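Local coordinates for arginyl-tRNA synthetase, putative (Plasmodium falciparum, PDB 5JLD), which probably attaches L-arginine to its cognate tRNA(Arg) at the expense of ATP, releasing AMP and diphosphate, as a class I aminoacyl-tRNA synthetase, at residues R174-G179 with L270-E275; L135-S140 with V344-D349; P141-E146 with K250-S255; P280-V285 with D328-Y333. All blocks are in the same frame, centred on the assembly; numbering follows the deposited sequence.

Interaction 1 of 4, residues R174-G179 with L270-E275; sequences RVNHVG and LEYVGE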
loop_
_atom_site.group_PDB
_atom_site.type_symbol
_atom_site.label_atom_id
_atom_site.label_comp_id
_atom_site.label_asym_id
_atom_site.label_seq_id
_atom_site.Cartn_x
_atom_site.Cartn_y
_atom_site.Cartn_z
ATOM N N ARG A 174 12.076 4.729 1.400
ATOM C CA ARG A 174 11.437 4.274 2.632
ATOM C C ARG A 174 11.915 5.122 3.828
ATOM O O ARG A 174 13.055 4.976 4.298
ATOM C CB ARG A 174 11.751 2.801 2.865
ATOM C CG ARG A 174 11.323 1.920 1.711
ATOM C CD ARG A 174 12.032 0.585 1.772
ATOM N NE ARG A 174 11.248 -0.421 1.059
ATOM C CZ ARG A 174 10.407 -1.251 1.662
ATOM N NH1 ARG A 174 10.251 -1.164 2.976
ATOM N NH2 ARG A 174 9.703 -2.140 0.953
ATOM N N VAL A 175 11.041 5.989 4.333
ATOM C CA VAL A 175 11.471 6.964 5.327
ATOM C C VAL A 175 10.693 6.888 6.638
ATOM O O VAL A 175 9.482 6.987 6.677
ATOM C CB VAL A 175 11.375 8.388 4.769
ATOM C CG1 VAL A 175 11.707 9.412 5.862
ATOM C CG2 VAL A 175 12.340 8.549 3.601
ATOM N N ASN A 176 11.434 6.724 7.723
ATOM C CA ASN A 176 10.870 6.679 9.054
ATOM C C ASN A 176 11.158 7.984 9.807
ATOM O O ASN A 176 12.271 8.167 10.274
ATOM C CB ASN A 176 11.447 5.473 9.808
ATOM C CG ASN A 176 10.681 5.150 11.073
ATOM O OD1 ASN A 176 9.757 5.871 11.459
ATOM N ND2 ASN A 176 11.047 4.049 11.714
ATOM N N HIS A 177 10.156 8.865 9.887
ATOM C CA HIS A 177 10.230 10.174 10.553
ATOM C C HIS A 177 10.090 9.999 12.064
ATOM O O HIS A 177 9.046 10.297 12.643
ATOM C CB HIS A 177 9.134 11.109 10.003
ATOM C CG HIS A 177 9.227 12.539 10.458
ATOM N ND1 HIS A 177 9.895 13.504 9.740
ATOM C CD2 HIS A 177 8.660 13.179 11.515
ATOM C CE1 HIS A 177 9.780 14.671 10.359
ATOM N NE2 HIS A 177 9.026 14.499 11.429
ATOM N N VAL A 178 11.143 9.483 12.694
ATOM C CA VAL A 178 11.098 9.136 14.114
ATOM C C VAL A 178 11.092 10.396 14.986
ATOM O O VAL A 178 11.729 11.396 14.643
ATOM C CB VAL A 178 12.283 8.212 14.493
ATOM C CG1 VAL A 178 13.610 8.797 14.020
ATOM C CG2 VAL A 178 12.318 7.933 15.988
ATOM N N GLY A 179 10.349 10.357 16.095
ATOM C CA GLY A 179 10.329 11.462 17.035
ATOM C C GLY A 179 11.560 11.460 17.943
ATOM O O GLY A 179 11.523 10.940 19.058
ATOM N N LEU A 270 13.435 0.333 6.640
ATOM C CA LEU A 270 13.235 1.759 6.417
ATOM C C LEU A 270 14.260 2.631 7.120
ATOM O O LEU A 270 14.852 2.243 8.125
ATOM C CB LEU A 270 11.820 2.179 6.819
ATOM C CG LEU A 270 11.202 1.643 8.115
ATOM C CD1 LEU A 270 11.809 2.077 9.339
ATOM C CD2 LEU A 270 9.784 2.201 8.118
ATOM N N GLU A 271 14.458 3.818 6.567
ATOM C CA GLU A 271 15.576 4.667 6.952
ATOM C C GLU A 271 15.174 5.695 7.996
ATOM O O GLU A 271 14.299 6.523 7.745
ATOM C CB GLU A 271 16.142 5.383 5.716
ATOM C CG GLU A 271 17.162 6.470 6.085
ATOM C CD GLU A 271 17.717 7.230 4.890
ATOM O OE1 GLU A 271 17.101 7.186 3.803
ATOM O OE2 GLU A 271 18.778 7.882 5.047
ATOM N N TYR A 272 15.813 5.652 9.165
ATOM C CA TYR A 272 15.617 6.710 10.159
ATOM C C TYR A 272 15.985 8.076 9.587
ATOM O O TYR A 272 17.127 8.305 9.214
ATOM C CB TYR A 272 16.446 6.457 11.429
ATOM C CG TYR A 272 15.972 5.281 12.231
ATOM C CD1 TYR A 272 14.723 5.303 12.854
ATOM C CD2 TYR A 272 16.755 4.134 12.356
ATOM C CE1 TYR A 272 14.272 4.226 13.592
ATOM C CE2 TYR A 272 16.303 3.039 13.085
ATOM C CZ TYR A 272 15.066 3.100 13.713
ATOM O OH TYR A 272 14.612 2.028 14.451
ATOM N N VAL A 273 15.003 8.965 9.507
ATOM C CA VAL A 273 15.235 10.376 9.215
ATOM C C VAL A 273 14.403 11.178 10.215
ATOM O O VAL A 273 13.289 11.600 9.921
ATOM C CB VAL A 273 14.857 10.746 7.755
ATOM C CG1 VAL A 273 15.204 12.193 7.474
ATOM C CG2 VAL A 273 15.570 9.830 6.758
ATOM N N GLY A 274 14.934 11.358 11.415
ATOM C CA GLY A 274 14.153 11.933 12.499
ATOM C C GLY A 274 13.864 13.412 12.358
ATOM O O GLY A 274 14.343 14.063 11.432
ATOM N N GLU A 275 13.067 13.940 13.280
ATOM C CA GLU A 275 12.889 15.381 13.412
ATOM C C GLU A 275 14.242 16.111 13.534
ATOM O O GLU A 275 14.450 17.156 12.917
ATOM C CB GLU A 275 12.008 15.688 14.633
ATOM C CG GLU A 275 10.565 15.215 14.463
ATOM C CD GLU A 275 9.763 15.207 15.756
ATOM O OE1 GLU A 275 10.363 15.264 16.857
ATOM O OE2 GLU A 275 8.518 15.110 15.659
HETATM O O HOH W 1 11.546 12.529 7.804
#
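Asn-176 carries its CG anti to the backbone N (chi1 -166°), whereas Leu-270 places CG in the crowded position between N and carbonyl carbon (chi1 43°), and the two chains cross obliquely. Leu-270 CD1 thereby lies close against the amide, 3.2 Å from Asn-176 ND2. On the same face of the sheet, the amide runs alongside the Tyr-272 ring, their planes only 23° apart, with ND2 of Asn-176 3.7 Å from CE1 of Tyr-272. The amide is pinned at both ends, ND2 hydrogen-bonded to Tyr-263 OH and OD1 to the backbone N of Ser-140. Val-178 also adopts the crowded torsion for CG1, which presses to 3.5 Å from Gly-274 CA.

Beneath these groups the backbones pair in parallel, Asn-176 N reaching Glu-271 O at 2.9 Å and Val-273 N reaching Asn-176 O at 2.9 Å. Past the strand end, His-177 centres an inverse gamma turn, and a water in its ring plane, 2.7 Å from ND1, donates to Val-273 O. Glu-275 N is then hydrogen-bonded to Val-178 O at 3.2 Å. Short strand 271-272 is one of the two edge strands of the parallel sheet of the Rossmann-fold catalytic domain of class I synthetases.

Interaction 2 of 4, residues L135-S140 with V344-D349; sequences LVDFSS and VIYVTD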
loop_
_atom_site.group_PDB
_atom_site.type_symbol
_atom_site.label_atom_id
_atom_site.label_comp_id
_atom_site.label_asym_id
_atom_site.label_seq_id
_atom_site.Cartn_x
_atom_site.Cartn_y
_atom_site.Cartn_z
ATOM N N LEU A 135 8.527 8.967 -2.380
ATOM C CA LEU A 135 8.892 8.826 -0.981
ATOM C C LEU A 135 7.673 8.429 -0.167
ATOM O O LEU A 135 6.633 9.060 -0.278
ATOM C CB LEU A 135 9.496 10.131 -0.434
ATOM C CG LEU A 135 10.016 10.090 1.006
ATOM C CD1 LEU A 135 11.218 11.043 1.183
ATOM C CD2 LEU A 135 8.916 10.424 2.016
ATOM N N VAL A 136 7.834 7.416 0.684
ATOM C CA VAL A 136 6.772 6.980 1.581
ATOM C C VAL A 136 7.209 7.204 3.035
ATOM O O VAL A 136 8.222 6.669 3.503
ATOM C CB VAL A 136 6.395 5.490 1.343
ATOM C CG1 VAL A 136 5.228 5.063 2.257
ATOM C CG2 VAL A 136 6.045 5.244 -0.141
ATOM N N ASP A 137 6.430 8.018 3.734
ATOM C CA ASP A 137 6.676 8.395 5.126
ATOM C C ASP A 137 5.769 7.561 6.014
ATOM O O ASP A 137 4.559 7.755 5.997
ATOM C CB ASP A 137 6.411 9.895 5.299
ATOM C CG ASP A 137 6.731 10.415 6.690
ATOM O OD1 ASP A 137 6.507 9.715 7.704
ATOM O OD2 ASP A 137 7.216 11.564 6.768
ATOM N N PHE A 138 6.341 6.629 6.770
ATOM C CA PHE A 138 5.529 5.727 7.567
ATOM C C PHE A 138 6.221 5.220 8.825
ATOM O O PHE A 138 7.417 5.469 9.041
ATOM C CB PHE A 138 5.032 4.533 6.702
ATOM C CG PHE A 138 6.123 3.613 6.184
ATOM C CD1 PHE A 138 7.111 4.075 5.311
ATOM C CD2 PHE A 138 6.115 2.256 6.513
ATOM C CE1 PHE A 138 8.096 3.205 4.805
ATOM C CE2 PHE A 138 7.089 1.376 6.014
ATOM C CZ PHE A 138 8.084 1.853 5.161
ATOM N N SER A 139 5.415 4.535 9.642
ATOM C CA SER A 139 5.749 3.994 10.961
ATOM C C SER A 139 5.794 5.092 12.025
ATOM O O SER A 139 4.907 5.177 12.864
ATOM C CB SER A 139 7.069 3.223 10.933
ATOM O OG SER A 139 7.177 2.415 12.075
ATOM N N SER A 140 6.832 5.915 12.002
ATOM C CA SER A 140 6.923 7.088 12.894
ATOM C C SER A 140 6.927 6.814 14.421
ATOM O O SER A 140 6.169 7.436 15.171
ATOM C CB SER A 140 5.771 8.047 12.574
ATOM O OG SER A 140 5.707 8.303 11.188
ATOM N N VAL A 344 4.930 12.172 -2.829
ATOM C CA VAL A 344 5.192 11.994 -1.404
ATOM C C VAL A 344 3.948 11.543 -0.682
ATOM O O VAL A 344 2.907 12.221 -0.678
ATOM C CB VAL A 344 5.707 13.277 -0.716
ATOM C CG1 VAL A 344 6.096 12.969 0.727
ATOM C CG2 VAL A 344 6.888 13.860 -1.472
ATOM N N ILE A 345 4.085 10.406 -0.028
ATOM C CA ILE A 345 2.962 9.760 0.581
ATOM C C ILE A 345 3.168 9.706 2.078
ATOM O O ILE A 345 4.157 9.178 2.533
ATOM C CB ILE A 345 2.785 8.335 -0.005
ATOM C CG1 ILE A 345 2.404 8.416 -1.488
ATOM C CG2 ILE A 345 1.783 7.554 0.801
ATOM C CD1 ILE A 345 2.639 7.085 -2.260
ATOM N N TYR A 346 2.236 10.278 2.827
ATOM C CA TYR A 346 2.255 10.250 4.276
ATOM C C TYR A 346 1.252 9.233 4.819
ATOM O O TYR A 346 0.052 9.433 4.708
ATOM C CB TYR A 346 1.929 11.633 4.826
ATOM C CG TYR A 346 3.002 12.658 4.557
ATOM C CD1 TYR A 346 3.047 13.332 3.342
ATOM C CD2 TYR A 346 3.972 12.959 5.522
ATOM C CE1 TYR A 346 4.027 14.277 3.085
ATOM C CE2 TYR A 346 4.974 13.914 5.272
ATOM C CZ TYR A 346 4.983 14.560 4.047
ATOM O OH TYR A 346 5.928 15.495 3.759
ATOM N N VAL A 347 1.747 8.154 5.411
ATOM C CA VAL A 347 0.883 7.141 6.008
ATOM C C VAL A 347 0.670 7.463 7.489
ATOM O O VAL A 347 1.606 7.326 8.264
ATOM C CB VAL A 347 1.505 5.719 5.863
ATOM C CG1 VAL A 347 0.681 4.690 6.615
ATOM C CG2 VAL A 347 1.673 5.352 4.409
ATOM N N THR A 348 -0.522 7.926 7.884
ATOM C CA THR A 348 -0.765 8.263 9.298
ATOM C C THR A 348 -2.208 8.053 9.776
ATOM O O THR A 348 -3.085 7.783 8.970
ATOM C CB THR A 348 -0.432 9.761 9.638
ATOM O OG1 THR A 348 -1.529 10.602 9.252
ATOM C CG2 THR A 348 0.850 10.249 8.967
ATOM N N ASP A 349 -2.436 8.215 11.089
ATOM C CA ASP A 349 -3.791 8.287 11.650
ATOM C C ASP A 349 -4.628 9.232 10.822
ATOM O O ASP A 349 -4.145 10.290 10.390
ATOM C CB ASP A 349 -3.820 8.795 13.100
ATOM C CG ASP A 349 -2.630 8.356 13.901
ATOM O OD1 ASP A 349 -2.557 7.160 14.256
ATOM O OD2 ASP A 349 -1.764 9.215 14.169
#
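Val-347 stands at the apolar centre, its CB 3.8 Å from Phe-138 CB and its CG2 4.2 Å from Val-136 CG1. Val-136 offers CG1, anti to its backbone N, while Val-347 answers with CG2, beside its own N; the two chains cross obliquely. Phe-138 holds CG in the crowded position between N and carbonyl carbon (chi1 65°), which leads the ring away from strand 343-349 to pack on Ser-154 and Cys-162 of helix 149-167. The face that carries Leu-135 and Val-344 has its own apolar pair. These two chains lie side by side and point the same way, with Leu-135 CD2 4.0 Å from Val-344 CG1.

Between the two faces, Leu-135, Val-136 and Asp-137 pair in parallel with Val-344, Ile-345 and Tyr-346. Asp-137 N meets Ile-345 O at 2.8 Å, nearly along the C=O axis, and Val-347 N meets Asp-137 O at 2.9 Å in the same manner.

Farther along the face of Leu-135 and Val-344, the contact turns polar. The carboxylate of Asp-137 crosses the Tyr-346 ring obliquely, the planes 32° apart, and its OD2 approaches Tyr-346 CE2 to 3.6 Å. That same oxygen forms a salt bridge with Arg-335 of helix 326-337. A buried carboxylate thus has a positive partner, which would be expected to keep it ionised and to tie the helix to the central strands.

Interaction 3 of 4, residues P141-E146 with K250-S255; sequences PNIAKE and KLCESS
Ile-143 carries this contact with both branches of its side chain. CG1 sits anti to the carbonyl carbon, beside the backbone N, and a second bend of the same sense (chi2 -64°) brings CD1 back over helix 242-265, 3.8 Å from Ser-255 CB. CG2, anti to the backbone N, rests 3.9 Å from the carbonyl oxygen of Leu-251 and 3.7 Å from Ser-255 OG. Cys-252 turns its sulfur beside its own backbone N, where SG lies 4.2 Å from Ile-143 CG1.

Ile-143 is the first central residue of a type II beta turn from Asn-142 to Lys-145, within the loop that joins strand 133-137 to helix 149-167, and its CB points toward helix 242-265. The HIGH signature of class I synthetases lies where this loop runs into helix 149-167. At the second central position of the turn Ala-144 has a positive phi of 64°, and its N-H points at helix 242-265 instead of into the turn. Ser-255 holds OG anti to its carbonyl carbon, within 2.9 Å of Ala-144 N, and accepts the hydrogen bond at 161°. Ile-143 also touches Val-178 and Phe-185, while Ile-188 of helix 185-194 packs against both Ala-144 and Leu-251.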
loop_
_atom_site.group_PDB
_atom_site.type_symbol
_atom_site.label_atom_id
_atom_site.label_comp_id
_atom_site.label_asym_id
_atom_site.label_seq_id
_atom_site.Cartn_x
_atom_site.Cartn_y
_atom_site.Cartn_z
ATOM N N PRO A 141 7.793 5.914 14.902
ATOM C CA PRO A 141 7.784 5.805 16.361
ATOM C C PRO A 141 8.442 7.022 17.018
ATOM O O PRO A 141 9.077 7.838 16.327
ATOM C CB PRO A 141 8.605 4.544 16.622
ATOM C CG PRO A 141 9.578 4.517 15.495
ATOM C CD PRO A 141 8.814 5.046 14.288
ATOM N N ASN A 142 8.283 7.126 18.336
ATOM C CA ASN A 142 8.937 8.158 19.140
ATOM C C ASN A 142 9.960 7.543 20.076
ATOM O O ASN A 142 9.642 6.586 20.785
ATOM C CB ASN A 142 7.916 8.947 19.961
ATOM C CG ASN A 142 6.937 9.711 19.096
ATOM O OD1 ASN A 142 7.329 10.366 18.131
ATOM N ND2 ASN A 142 5.654 9.631 19.436
ATOM N N ILE A 143 11.175 8.099 20.077
ATOM C CA ILE A 143 12.230 7.692 20.999
ATOM C C ILE A 143 11.727 7.750 22.439
ATOM O O ILE A 143 10.975 8.656 22.805
ATOM C CB ILE A 143 13.498 8.592 20.859
ATOM C CG1 ILE A 143 13.989 8.624 19.406
ATOM C CG2 ILE A 143 14.605 8.169 21.846
ATOM C CD1 ILE A 143 14.490 7.269 18.836
ATOM N N ALA A 144 12.129 6.763 23.235
ATOM C CA ALA A 144 11.806 6.693 24.660
ATOM C C ALA A 144 10.308 6.547 24.903
ATOM O O ALA A 144 9.814 6.861 25.979
ATOM C CB ALA A 144 12.351 7.922 25.398
ATOM N N LYS A 145 9.595 6.061 23.894
ATOM C CA LYS A 145 8.187 5.724 24.041
ATOM C C LYS A 145 7.882 4.390 23.400
ATOM O O LYS A 145 8.549 3.976 22.454
ATOM C CB LYS A 145 7.285 6.783 23.422
ATOM C CG LYS A 145 7.279 8.087 24.152
ATOM C CD LYS A 145 6.172 8.956 23.612
ATOM C CE LYS A 145 5.989 10.175 24.489
ATOM N NZ LYS A 145 4.901 11.058 23.992
ATOM N N GLU A 146 6.856 3.716 23.899
ATOM C CA GLU A 146 6.544 2.412 23.348
ATOM C C GLU A 146 5.917 2.608 21.974
ATOM O O GLU A 146 5.123 3.532 21.751
ATOM C CB GLU A 146 5.631 1.602 24.264
ATOM C CG GLU A 146 6.390 0.736 25.252
ATOM C CD GLU A 146 7.525 -0.041 24.650
ATOM O OE1 GLU A 146 7.433 -0.466 23.459
ATOM O OE2 GLU A 146 8.586 -0.172 25.333
ATOM N N LYS A 250 22.872 8.457 22.904
ATOM C CA LYS A 250 22.726 7.156 23.571
ATOM C C LYS A 250 21.265 6.684 23.669
ATOM O O LYS A 250 20.954 5.500 23.443
ATOM C CB LYS A 250 23.337 7.206 24.983
ATOM C CG LYS A 250 24.854 7.268 25.023
ATOM C CD LYS A 250 25.476 6.156 24.189
ATOM C CE LYS A 250 26.903 6.509 23.784
ATOM N NZ LYS A 250 26.947 7.768 22.977
ATOM N N LEU A 251 20.377 7.613 24.013
ATOM C CA LEU A 251 18.941 7.319 24.122
ATOM C C LEU A 251 18.346 6.892 22.773
ATOM O O LEU A 251 17.663 5.859 22.660
ATOM C CB LEU A 251 18.189 8.545 24.657
ATOM C CG LEU A 251 18.095 8.759 26.178
ATOM C CD1 LEU A 251 19.401 8.435 26.875
ATOM C CD2 LEU A 251 17.700 10.201 26.488
ATOM N N CYS A 252 18.613 7.711 21.760
ATOM C CA CYS A 252 18.175 7.442 20.411
ATOM C C CYS A 252 18.691 6.084 19.969
ATOM O O CYS A 252 17.941 5.282 19.423
ATOM C CB CYS A 252 18.647 8.541 19.466
ATOM S SG CYS A 252 17.850 10.135 19.769
ATOM N N GLU A 253 19.961 5.801 20.240
ATOM C CA GLU A 253 20.514 4.523 19.804
ATOM C C GLU A 253 19.803 3.346 20.466
ATOM O O GLU A 253 19.407 2.382 19.782
ATOM C CB GLU A 253 22.011 4.468 20.076
ATOM C CG GLU A 253 22.807 5.274 19.069
ATOM C CD GLU A 253 24.266 5.402 19.435
ATOM O OE1 GLU A 253 24.647 4.972 20.546
ATOM O OE2 GLU A 253 25.031 5.932 18.603
ATOM N N SER A 254 19.612 3.439 21.782
ATOM C CA SER A 254 18.895 2.382 22.508
ATOM C C SER A 254 17.473 2.121 21.972
ATOM O O SER A 254 17.087 0.956 21.644
ATOM C CB SER A 254 18.830 2.729 24.000
ATOM O OG SER A 254 17.651 2.210 24.593
ATOM N N SER A 255 16.692 3.199 21.878
ATOM C CA SER A 255 15.316 3.070 21.365
ATOM C C SER A 255 15.302 2.503 19.953
ATOM O O SER A 255 14.470 1.655 19.615
ATOM C CB SER A 255 14.589 4.415 21.389
ATOM O OG SER A 255 13.988 4.642 22.651
#

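Interaction 4 of 4, residues P280-V285 with D328-Y333; sequences PMLSTV and DVAALY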
loop_
_atom_site.group_PDB
_atom_site.type_symbol
_atom_site.label_atom_id
_atom_site.label_comp_id
_atom_site.label_asym_id
_atom_site.label_seq_id
_atom_site.Cartn_x
_atom_site.Cartn_y
_atom_site.Cartn_z
ATOM N N PRO A 280 18.974 21.588 11.639
ATOM C CA PRO A 280 19.919 22.584 11.091
ATOM C C PRO A 280 19.456 23.332 9.828
ATOM O O PRO A 280 20.229 24.138 9.330
ATOM C CB PRO A 280 21.155 21.746 10.739
ATOM C CG PRO A 280 20.988 20.447 11.486
ATOM C CD PRO A 280 19.511 20.219 11.533
ATOM N N MET A 281 18.265 23.084 9.297
ATOM C CA MET A 281 17.860 23.829 8.109
ATOM C C MET A 281 16.586 24.652 8.334
ATOM O O MET A 281 16.161 25.416 7.448
ATOM C CB MET A 281 17.703 22.885 6.912
ATOM C CG MET A 281 16.568 21.884 6.978
ATOM S SD MET A 281 16.620 20.696 5.587
ATOM C CE MET A 281 17.959 19.612 6.113
ATOM N N LEU A 282 16.032 24.547 9.544
ATOM C CA LEU A 282 14.769 25.206 9.882
ATOM C C LEU A 282 14.789 26.729 9.611
ATOM O O LEU A 282 13.865 27.272 8.999
ATOM C CB LEU A 282 14.418 24.927 11.346
ATOM C CG LEU A 282 14.036 23.485 11.722
ATOM C CD1 LEU A 282 13.752 23.337 13.219
ATOM C CD2 LEU A 282 12.814 23.013 10.907
ATOM N N SER A 283 15.861 27.408 10.014
ATOM C CA SER A 283 15.932 28.863 9.815
ATOM C C SER A 283 15.923 29.156 8.310
ATOM O O SER A 283 15.177 30.029 7.845
ATOM C CB SER A 283 17.169 29.452 10.497
ATOM O OG SER A 283 16.914 29.672 11.875
ATOM N N THR A 284 16.670 28.353 7.551
ATOM C CA THR A 284 16.647 28.472 6.101
ATOM C C THR A 284 15.190 28.351 5.616
ATOM O O THR A 284 14.679 29.229 4.895
ATOM C CB THR A 284 17.545 27.400 5.434
ATOM O OG1 THR A 284 18.919 27.764 5.597
ATOM C CG2 THR A 284 17.249 27.255 3.943
ATOM N N VAL A 285 14.489 27.330 6.092
ATOM C CA VAL A 285 13.142 27.110 5.564
ATOM C C VAL A 285 12.299 28.319 5.938
ATOM O O VAL A 285 11.576 28.861 5.086
ATOM C CB VAL A 285 12.495 25.792 6.069
ATOM C CG1 VAL A 285 11.045 25.674 5.574
ATOM C CG2 VAL A 285 13.285 24.596 5.559
ATOM N N ASP A 328 7.414 19.697 9.879
ATOM C CA ASP A 328 6.743 18.994 8.760
ATOM C C ASP A 328 6.946 19.758 7.444
ATOM O O ASP A 328 7.279 19.182 6.390
ATOM C CB ASP A 328 5.259 18.817 9.046
ATOM C CG ASP A 328 4.988 17.800 10.142
ATOM O OD1 ASP A 328 5.839 16.919 10.377
ATOM O OD2 ASP A 328 3.907 17.869 10.755
ATOM N N VAL A 329 6.816 21.079 7.548
ATOM C CA VAL A 329 7.026 21.961 6.409
ATOM C C VAL A 329 8.463 21.828 5.887
ATOM O O VAL A 329 8.672 21.706 4.679
ATOM C CB VAL A 329 6.706 23.431 6.783
ATOM C CG1 VAL A 329 7.021 24.363 5.621
ATOM C CG2 VAL A 329 5.231 23.556 7.186
ATOM N N ALA A 330 9.440 21.819 6.798
ATOM C CA ALA A 330 10.842 21.670 6.401
ATOM C C ALA A 330 11.078 20.320 5.754
ATOM O O ALA A 330 11.807 20.226 4.770
ATOM C CB ALA A 330 11.804 21.854 7.620
ATOM N N ALA A 331 10.485 19.265 6.308
ATOM C CA ALA A 331 10.696 17.946 5.728
ATOM C C ALA A 331 10.164 17.921 4.299
ATOM O O ALA A 331 10.819 17.371 3.406
ATOM C CB ALA A 331 10.041 16.853 6.567
ATOM N N LEU A 332 8.995 18.524 4.062
ATOM C CA LEU A 332 8.467 18.482 2.686
ATOM C C LEU A 332 9.340 19.348 1.756
ATOM O O LEU A 332 9.607 18.961 0.612
ATOM C CB LEU A 332 7.003 18.921 2.637
ATOM C CG LEU A 332 6.216 18.617 1.355
ATOM C CD1 LEU A 332 6.558 17.250 0.733
ATOM C CD2 LEU A 332 4.731 18.679 1.679
ATOM N N TYR A 333 9.781 20.508 2.255
ATOM C CA TYR A 333 10.793 21.318 1.550
ATOM C C TYR A 333 12.002 20.485 1.105
ATOM O O TYR A 333 12.446 20.550 -0.052
ATOM C CB TYR A 333 11.288 22.474 2.435
ATOM C CG TYR A 333 12.606 23.056 1.953
ATOM C CD1 TYR A 333 12.641 24.012 0.946
ATOM C CD2 TYR A 333 13.816 22.618 2.482
ATOM C CE1 TYR A 333 13.851 24.525 0.488
ATOM C CE2 TYR A 333 15.021 23.121 2.030
ATOM C CZ TYR A 333 15.032 24.079 1.041
ATOM O OH TYR A 333 16.227 24.575 0.603
#
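Val-285 leaves helix 282-292 with its CB directed at helix 326-337, where the side chain splits two ways. CG1, anti to the backbone N (chi1 175°), comes within 4.1 Å of Ala-330 CA and 4.2 Å of Val-329 CG1. CG2 lies beside the backbone N and enters the angle between two residues one turn apart, 3.7 Å from Ala-330 CB and 3.7 Å from Tyr-333 CD2. The tyrosine runs past the valine in the opposite direction, having its own CG anti to the backbone N (chi1 162°). Ala-330 O lies at the ring edge of Tyr-333, in its plane.

A second grip comes from Leu-282, one turn before Val-285. Although its CB points away, CG lies beside the backbone N and the CD2 branch, not the anti CD1, comes back to 3.6 Å from Ala-330 CB, so the methyl is clasped by leucine and valine. No hydrogen bond crosses between the segments; the joint is apolar helix packing.

The Tyr-333 ring also meets Trp-368 edge-to-face, and Val-285 touches that tryptophan too. Leu-332 reaches Val-344 and Tyr-346 of strand 343-349 and helix 353-364, so helix 326-337 lies between helix 282-292 and the parallel sheet.

Followed from the N terminus, the chain opens interaction 2 at 135-140 and, immediately afterwards, interaction 3 at 141-146. Interaction 1 opens at 174-179, still before 250-255 closes interaction 3, so these two cross when 270-275 closes interaction 1. Interaction 4 follows both in series, from 280-285 to 328-333. The return to 344-349 finally closes interaction 2, whose 203 intervening residues enclose the other three. Interactions 1 and 2 share one sheet through neighbouring strands 171-176 and 133-137, their centres about 10 Å apart. Interaction 3 ties the loop beyond strand 133-137 to helix 242-265, and interaction 4 joins two helices, one of which packs on strand 343-349.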